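Side-chain contacts in abhydrolase domain-containing protein (PDB 5H3H), which probably hydrolyses esters, as an alpha/beta-hydrolase-fold esterase of a cold-dwelling bacterium, and may also form peracids as a perhydrolase: residues Gly2-Ala7 with Lys12-Asp17; Tyr39-Leu44 with Tyr49-Val54; Arg57-Ser62 with His187-Ser192. All coordinates share one frame; numbering follows the deposited sequence.

Interaction 1: residues Gly2-Ala7 with Lys12-Asp17; sequences GTFIQA and KIYVED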
# COMPACT_ATOMS: atom_id res chain seq x y z
N GLY B 2 -14.84 25.12 -0.97
CA GLY B 2 -14.13 25.35 -2.23
C GLY B 2 -14.59 24.41 -3.32
O GLY B 2 -15.79 24.38 -3.65
N THR B 3 -13.65 23.63 -3.88
CA THR B 3 -13.83 23.07 -5.23
C THR B 3 -13.09 21.73 -5.55
O THR B 3 -13.43 20.68 -4.97
CB THR B 3 -13.51 24.17 -6.29
OG1 THR B 3 -12.34 24.90 -5.91
CG2 THR B 3 -14.70 25.13 -6.51
N PHE B 4 -12.11 21.78 -6.46
CA PHE B 4 -11.80 20.65 -7.35
C PHE B 4 -10.39 20.10 -7.20
O PHE B 4 -9.42 20.85 -7.00
CB PHE B 4 -12.02 21.05 -8.83
CG PHE B 4 -13.48 21.16 -9.23
CD1 PHE B 4 -14.17 20.06 -9.71
CD2 PHE B 4 -14.16 22.37 -9.12
CE1 PHE B 4 -15.48 20.16 -10.06
CE2 PHE B 4 -15.50 22.48 -9.49
CZ PHE B 4 -16.15 21.37 -9.96
N ILE B 5 -10.28 18.78 -7.32
CA ILE B 5 -9.04 18.09 -7.16
C ILE B 5 -8.69 17.51 -8.51
O ILE B 5 -9.57 17.02 -9.19
CB ILE B 5 -9.15 16.97 -6.10
CG1 ILE B 5 -8.91 17.55 -4.72
CG2 ILE B 5 -8.13 15.85 -6.35
CD1 ILE B 5 -9.82 18.69 -4.33
N GLN B 6 -7.41 17.53 -8.88
CA GLN B 6 -6.98 16.91 -10.13
C GLN B 6 -6.66 15.42 -9.96
O GLN B 6 -5.78 15.09 -9.19
CB GLN B 6 -5.76 17.61 -10.69
CG GLN B 6 -5.60 17.28 -12.16
CD GLN B 6 -4.31 17.77 -12.73
OE1 GLN B 6 -3.26 17.17 -12.51
NE2 GLN B 6 -4.38 18.85 -13.50
N ALA B 7 -7.35 14.55 -10.70
CA ALA B 7 -7.00 13.11 -10.77
C ALA B 7 -5.74 12.89 -11.59
O ALA B 7 -5.20 13.83 -12.22
CB ALA B 7 -8.15 12.32 -11.40
N LYS B 12 -11.25 16.65 -13.26
CA LYS B 12 -11.51 17.47 -12.04
C LYS B 12 -12.57 16.84 -11.08
O LYS B 12 -13.74 16.68 -11.47
CB LYS B 12 -12.02 18.86 -12.43
CG LYS B 12 -11.02 19.69 -13.21
CD LYS B 12 -11.44 21.15 -13.32
CE LYS B 12 -12.72 21.32 -14.15
NZ LYS B 12 -13.77 22.08 -13.39
N ILE B 13 -12.17 16.59 -9.82
CA ILE B 13 -13.01 15.91 -8.81
C ILE B 13 -13.54 16.96 -7.86
O ILE B 13 -12.76 17.62 -7.19
CB ILE B 13 -12.20 14.85 -8.00
CG1 ILE B 13 -11.52 13.83 -8.90
CG2 ILE B 13 -13.08 14.12 -6.99
CD1 ILE B 13 -12.47 13.08 -9.82
N TYR B 14 -14.86 17.09 -7.74
CA TYR B 14 -15.45 18.03 -6.80
C TYR B 14 -15.38 17.44 -5.41
O TYR B 14 -15.64 16.26 -5.24
CB TYR B 14 -16.91 18.30 -7.15
CG TYR B 14 -17.54 19.27 -6.22
CD1 TYR B 14 -17.23 20.60 -6.28
CD2 TYR B 14 -18.42 18.84 -5.23
CE1 TYR B 14 -17.79 21.50 -5.41
CE2 TYR B 14 -18.99 19.72 -4.34
CZ TYR B 14 -18.66 21.07 -4.43
OH TYR B 14 -19.20 22.02 -3.59
N VAL B 15 -15.05 18.27 -4.43
CA VAL B 15 -15.06 17.88 -3.04
C VAL B 15 -15.74 18.97 -2.21
O VAL B 15 -15.36 20.16 -2.27
CB VAL B 15 -13.62 17.71 -2.49
CG1 VAL B 15 -13.68 17.22 -1.05
CG2 VAL B 15 -12.83 16.76 -3.34
N GLU B 16 -16.74 18.58 -1.41
CA GLU B 16 -17.39 19.45 -0.48
C GLU B 16 -16.54 19.37 0.82
O GLU B 16 -16.59 18.41 1.60
CB GLU B 16 -18.85 18.98 -0.25
CG GLU B 16 -19.74 19.95 0.49
CD GLU B 16 -20.34 21.11 -0.35
OE1 GLU B 16 -20.29 21.05 -1.59
OE2 GLU B 16 -20.89 22.08 0.25
N ASP B 17 -15.72 20.38 1.03
CA ASP B 17 -14.77 20.37 2.14
C ASP B 17 -15.27 21.44 3.13
O ASP B 17 -15.26 22.64 2.81
CB ASP B 17 -13.36 20.62 1.61
CG ASP B 17 -12.30 20.78 2.75
OD1 ASP B 17 -12.62 20.53 3.94
OD2 ASP B 17 -11.12 21.16 2.46

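Interaction 2: residues Tyr39-Leu44 with Tyr49-Val54; sequences YQKNRL and YRYIGV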
# COMPACT_ATOMS: atom_id res chain seq x y z
N TYR B 39 -27.79 14.53 6.28
CA TYR B 39 -28.26 14.32 7.67
C TYR B 39 -27.12 13.95 8.65
O TYR B 39 -27.15 14.35 9.81
CB TYR B 39 -29.45 13.31 7.72
CG TYR B 39 -30.61 13.85 6.94
CD1 TYR B 39 -31.36 14.89 7.46
CD2 TYR B 39 -30.82 13.48 5.60
CE1 TYR B 39 -32.35 15.51 6.71
CE2 TYR B 39 -31.81 14.09 4.85
CZ TYR B 39 -32.58 15.11 5.42
OH TYR B 39 -33.58 15.75 4.69
N GLN B 40 -26.13 13.21 8.16
CA GLN B 40 -24.93 12.89 8.90
C GLN B 40 -23.99 14.06 8.96
O GLN B 40 -23.47 14.39 9.99
CB GLN B 40 -24.20 11.69 8.28
CG GLN B 40 -24.94 10.38 8.53
CD GLN B 40 -26.22 10.28 7.73
OE1 GLN B 40 -26.19 10.42 6.52
NE2 GLN B 40 -27.33 10.01 8.37
N LYS B 41 -23.81 14.73 7.83
CA LYS B 41 -22.90 15.88 7.76
C LYS B 41 -23.30 16.94 8.77
O LYS B 41 -22.41 17.57 9.39
CB LYS B 41 -22.89 16.47 6.32
CG LYS B 41 -22.28 17.84 6.18
CD LYS B 41 -22.65 18.46 4.83
CE LYS B 41 -24.12 18.88 4.78
NZ LYS B 41 -24.53 19.46 3.47
N ASN B 42 -24.60 17.18 8.92
CA ASN B 42 -25.11 18.25 9.83
C ASN B 42 -24.60 17.98 11.22
O ASN B 42 -24.08 18.88 11.89
CB ASN B 42 -26.61 18.34 9.90
CG ASN B 42 -27.25 18.77 8.60
OD1 ASN B 42 -26.63 19.44 7.76
ND2 ASN B 42 -28.52 18.41 8.45
N ARG B 43 -24.71 16.73 11.65
CA ARG B 43 -24.20 16.34 12.97
C ARG B 43 -22.68 16.37 13.08
O ARG B 43 -22.18 16.86 14.09
CB ARG B 43 -24.75 14.98 13.45
CG ARG B 43 -24.54 14.68 14.95
CD ARG B 43 -25.52 15.40 15.88
NE ARG B 43 -26.89 15.28 15.37
CZ ARG B 43 -27.95 15.98 15.79
NH1 ARG B 43 -27.84 16.86 16.80
NH2 ARG B 43 -29.16 15.77 15.21
N LEU B 44 -21.92 15.89 12.09
CA LEU B 44 -20.42 15.97 12.19
C LEU B 44 -19.96 17.39 12.35
O LEU B 44 -19.08 17.73 13.22
CB LEU B 44 -19.75 15.33 10.98
CG LEU B 44 -20.08 13.83 10.93
CD1 LEU B 44 -19.92 13.27 9.53
CD2 LEU B 44 -19.19 13.08 11.90
N TYR B 49 -16.32 18.31 13.68
CA TYR B 49 -15.48 17.58 12.73
C TYR B 49 -15.54 18.23 11.34
O TYR B 49 -16.37 19.09 11.10
CB TYR B 49 -15.95 16.11 12.69
CG TYR B 49 -15.57 15.45 14.01
CD1 TYR B 49 -14.33 14.83 14.17
CD2 TYR B 49 -16.41 15.55 15.11
CE1 TYR B 49 -13.95 14.28 15.39
CE2 TYR B 49 -16.05 15.02 16.34
CZ TYR B 49 -14.82 14.38 16.47
OH TYR B 49 -14.48 13.86 17.70
N ARG B 50 -14.62 17.85 10.48
CA ARG B 50 -14.52 18.37 9.17
C ARG B 50 -15.05 17.31 8.19
O ARG B 50 -14.53 16.21 8.13
CB ARG B 50 -13.08 18.68 8.89
CG ARG B 50 -12.82 19.28 7.55
CD ARG B 50 -11.35 19.58 7.46
NE ARG B 50 -10.97 19.97 6.11
CZ ARG B 50 -9.72 20.21 5.72
NH1 ARG B 50 -8.72 20.10 6.61
NH2 ARG B 50 -9.45 20.53 4.44
N TYR B 51 -16.08 17.69 7.43
CA TYR B 51 -16.75 16.85 6.43
C TYR B 51 -16.02 16.98 5.10
O TYR B 51 -15.79 18.08 4.63
CB TYR B 51 -18.20 17.33 6.29
CG TYR B 51 -18.97 16.64 5.22
CD1 TYR B 51 -19.51 15.35 5.42
CD2 TYR B 51 -19.21 17.27 3.99
CE1 TYR B 51 -20.26 14.74 4.44
CE2 TYR B 51 -19.95 16.63 3.00
CZ TYR B 51 -20.48 15.39 3.22
OH TYR B 51 -21.19 14.75 2.19
N ILE B 52 -15.61 15.86 4.51
CA ILE B 52 -15.01 15.85 3.22
C ILE B 52 -15.86 14.88 2.37
O ILE B 52 -15.65 13.72 2.40
CB ILE B 52 -13.53 15.47 3.25
CG1 ILE B 52 -12.69 16.53 4.00
CG2 ILE B 52 -12.98 15.31 1.85
CD1 ILE B 52 -12.15 16.02 5.30
N GLY B 53 -16.81 15.41 1.61
CA GLY B 53 -17.71 14.56 0.81
C GLY B 53 -17.26 14.62 -0.63
O GLY B 53 -17.36 15.69 -1.23
N VAL B 54 -16.74 13.52 -1.13
CA VAL B 54 -16.25 13.47 -2.49
C VAL B 54 -17.38 13.15 -3.47
O VAL B 54 -18.24 12.26 -3.18
CB VAL B 54 -15.10 12.50 -2.70
CG1 VAL B 54 -13.97 12.71 -1.66
CG2 VAL B 54 -15.58 11.09 -2.68

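Interaction 3: residues Arg57-Ser62 with His187-Ser192; sequences RGYGKS and HGTIQS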
# COMPACT_ATOMS: atom_id res chain seq x y z
N ARG B 57 -15.79 11.09 -10.00
CA ARG B 57 -15.94 11.33 -11.42
C ARG B 57 -17.26 10.71 -11.89
O ARG B 57 -17.61 9.61 -11.51
CB ARG B 57 -14.81 10.77 -12.26
CG ARG B 57 -14.50 9.32 -12.16
CD ARG B 57 -13.41 8.99 -13.17
NE ARG B 57 -12.06 9.33 -12.71
CZ ARG B 57 -10.98 9.33 -13.50
NH1 ARG B 57 -9.77 9.62 -12.97
NH2 ARG B 57 -11.08 9.08 -14.81
N GLY B 58 -17.95 11.46 -12.72
CA GLY B 58 -19.22 11.01 -13.28
C GLY B 58 -20.44 11.47 -12.48
O GLY B 58 -21.55 11.26 -12.97
N TYR B 59 -20.26 12.01 -11.26
CA TYR B 59 -21.39 12.25 -10.35
C TYR B 59 -21.35 13.64 -9.86
O TYR B 59 -20.28 14.28 -9.91
CB TYR B 59 -21.36 11.30 -9.17
CG TYR B 59 -21.45 9.88 -9.66
CD1 TYR B 59 -20.32 9.22 -10.09
CD2 TYR B 59 -22.67 9.24 -9.77
CE1 TYR B 59 -20.39 7.95 -10.62
CE2 TYR B 59 -22.74 7.96 -10.27
CZ TYR B 59 -21.64 7.31 -10.69
OH TYR B 59 -21.76 6.04 -11.16
N GLY B 60 -22.52 14.14 -9.43
CA GLY B 60 -22.55 15.39 -8.67
C GLY B 60 -21.94 16.49 -9.53
O GLY B 60 -22.27 16.61 -10.68
N LYS B 61 -21.02 17.26 -8.99
CA LYS B 61 -20.45 18.43 -9.69
C LYS B 61 -19.08 18.12 -10.34
O LYS B 61 -18.39 19.00 -10.90
CB LYS B 61 -20.38 19.54 -8.69
CG LYS B 61 -21.75 19.81 -8.08
CD LYS B 61 -21.74 20.88 -7.01
CE LYS B 61 -21.35 22.24 -7.57
NZ LYS B 61 -21.99 22.60 -8.88
N SER B 62 -18.69 16.87 -10.29
CA SER B 62 -17.39 16.46 -10.90
C SER B 62 -17.52 16.38 -12.41
O SER B 62 -18.63 16.18 -12.91
CB SER B 62 -16.94 15.15 -10.30
OG SER B 62 -16.64 15.35 -8.91
N HIS B 187 -23.35 8.25 -18.46
CA HIS B 187 -22.27 7.36 -18.91
C HIS B 187 -21.41 6.91 -17.72
O HIS B 187 -20.97 5.77 -17.69
CB HIS B 187 -21.44 7.97 -19.98
CG HIS B 187 -20.96 9.34 -19.66
ND1 HIS B 187 -19.63 9.59 -19.42
CD2 HIS B 187 -21.61 10.49 -19.42
CE1 HIS B 187 -19.47 10.87 -19.17
NE2 HIS B 187 -20.65 11.45 -19.19
N GLY B 188 -21.23 7.77 -16.73
CA GLY B 188 -20.64 7.31 -15.45
C GLY B 188 -21.47 6.25 -14.75
O GLY B 188 -20.94 5.25 -14.28
N THR B 189 -22.78 6.49 -14.68
CA THR B 189 -23.69 5.55 -14.11
C THR B 189 -23.49 4.19 -14.78
O THR B 189 -23.36 3.20 -14.08
CB THR B 189 -25.15 6.03 -14.21
OG1 THR B 189 -25.29 7.22 -13.44
CG2 THR B 189 -26.14 4.98 -13.74
N ILE B 190 -23.42 4.15 -16.10
CA ILE B 190 -23.20 2.86 -16.79
C ILE B 190 -21.84 2.22 -16.47
O ILE B 190 -21.78 1.06 -16.07
CB ILE B 190 -23.40 3.03 -18.29
CG1 ILE B 190 -24.92 3.20 -18.55
CG2 ILE B 190 -22.75 1.90 -19.08
CD1 ILE B 190 -25.21 3.80 -19.89
N GLN B 191 -20.76 2.95 -16.67
CA GLN B 191 -19.40 2.45 -16.41
C GLN B 191 -19.19 1.99 -14.95
O GLN B 191 -18.57 0.94 -14.72
CB GLN B 191 -18.34 3.50 -16.81
CG GLN B 191 -18.32 3.95 -18.30
CD GLN B 191 -18.11 2.85 -19.31
OE1 GLN B 191 -19.00 2.04 -19.60
NE2 GLN B 191 -16.94 2.82 -19.87
N SER B 192 -19.79 2.67 -13.96
CA SER B 192 -19.70 2.21 -12.57
C SER B 192 -20.49 0.96 -12.30
O SER B 192 -20.07 0.17 -11.47
CB SER B 192 -20.18 3.25 -11.56
OG SER B 192 -19.47 4.47 -11.62

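Interaction 1: residues Gly2-Ala7 with Lys12-Asp17
Phe4 and Tyr14 face each other as an antiparallel non-hydrogen-bonded pair, their CA atoms 4.5 Å apart, in a hairpin whose strand directions differ by 142°. The next pair, Ile5 and Ile13, is hydrogen-bonded both ways, Ile5 N giving to Ile13 O and Ile13 N to Ile5 O, each at 2.7 Å; Val15 N reaches Thr3 O further along. This is the N-terminal edge of the alpha/beta hydrolase sheet, strand 4-6 being outermost within the chain.

Phe4 shares one side of the sheet with Lys12 and Tyr14, and its ring is covered on both faces. Lys12 NZ sits 4.0 Å from the ring centroid, almost directly above it, a cation-pi contact made possible by bends at chi3 and chi4 that bring the amine back over the ring. The opposite face takes the edge of Tyr14 in a T-shaped stack, centroids 5.5 Å apart and planes at 66°, with CD1 of Tyr14 lying toward the rim. For Tyr14, chi1 -179° sets CG anti to the backbone N and lays the ring beside Phe4, its OH pointing on to Glu16; the modelled 2.5 Å between Tyr14 OH and Glu16 OE1 is unusually short, its exact length doubtful.

On the other side of the hairpin lie the apolar side chains of Ile5, Ile13 and Val15. Ile5 CD1 meets Val15 CG2 at 3.7 Å. Ile5 and Ile13 lie against helix 71-85, while Val15 packs on Ile52 of the neighbouring strand. The hairpin thus has two characters: oily branches turned inward, and on the more exposed side an aromatic ring held between an ammonium group and a phenol edge.

Interaction 2: residues Tyr39-Leu44 with Tyr49-Val54
Leu44 O accepts the backbone N-H of Tyr49 at 2.9 Å, a fairly straight bond. The same oxygen lies at the edge of the Tyr49 ring, near its plane, and Tyr49 CB passes 3.6 Å from it. Leu44 CB and Tyr49 CB add an apolar touch beside the bond.

Further along, Lys41 lays its aliphatic chain across one face of the Tyr51 ring. Its CG stands 3.7 Å from the ring centroid and 13° off the normal, a CH-pi contact, while CB lies against the CD1/CE1 side and CD against the CD2/CE2 side. Both residues hold CG anti to the backbone N (chi1 165° for Lys41, 175° for Tyr51), which brings the methylenes and the ring together between helix and strand. The opposite ring face is covered toward its rim by Gly53 N. Beyond the ring, Tyr51 OH is hydrogen-bonded to Asn34 ND2, so the phenol is held at its far end as well.

This is the return from helix to strand in the beta-alpha-beta unit of strand 23-27, helix 38-46 and strand 50-54. Leu44 and Tyr51 both touch Met26 of strand 23-27, Lys41 reaches Ile18 of strand 12-18, and Gln40 packs on helix 255-267.

Interaction 3: residues Arg57-Ser62 with His187-Ser192
Tyr59 carries this contact, reaching out of the loop 57-62 so that its phenol end meets helix 186-198 at Gly188, Thr189 and Ser192. Its OH and Ser192 OG are joined by a hydrogen bond of 2.8 Å, either group being a possible donor, and the serine oxygen lies at the edge of the ring, in its plane. Ser192 OG is anti to its carbonyl carbon (chi1 -59°), which turns it to the phenol. A turn earlier on the helix, Gly188 O stands 3.3 Å from Tyr59 OH. Thr189 OG1 approaches CE2 of the Tyr59 ring at 4.1 Å; Thr189 OG1 is hydrogen-bonded to Ser185 O.

Gly58 and Gly188 let the backbones close in: a side chain on Gly188 would be tight against Gly58 CA. A phenylalanine in place of Tyr59 would probably keep much of the ring packing but leave Ser192 OG without its phenol mate in a buried spot.

Arg57 of the loop makes a salt bridge to Asp77 of helix 71-85, and the Tyr59 ring meets His28 edge-to-face. Helix 186-198 belongs to the helices inserted between strands 114-120 and 211-217, as in the cap of many alpha/beta hydrolases, so Tyr59 joins the core loop after strand 50-54 to that probable cap.

How the interactions relate
From the N terminus, interaction 1 closes the short hairpin of strands 4-6 and 12-18, and interaction 2 then closes the helix-to-strand return from helix 38-46 to strand 50-54. Interaction 3 is of longer range, bringing helix 186-198 back to the loop after strand 50-54 across 124 residues. The three follow in series; none nests in or crosses another. Interactions 1 and 2 meet through neighbouring strands 12-18 and 50-54, with a salt bridge from Asp17 to Arg50 and packing of Val15 on Ile52. Ser62 links interaction 3 to interaction 1 at Tyr14 N. Together they tie the hairpin edge of the sheet to helix 38-46, while interaction 3 joins the core loop to helix 186-198.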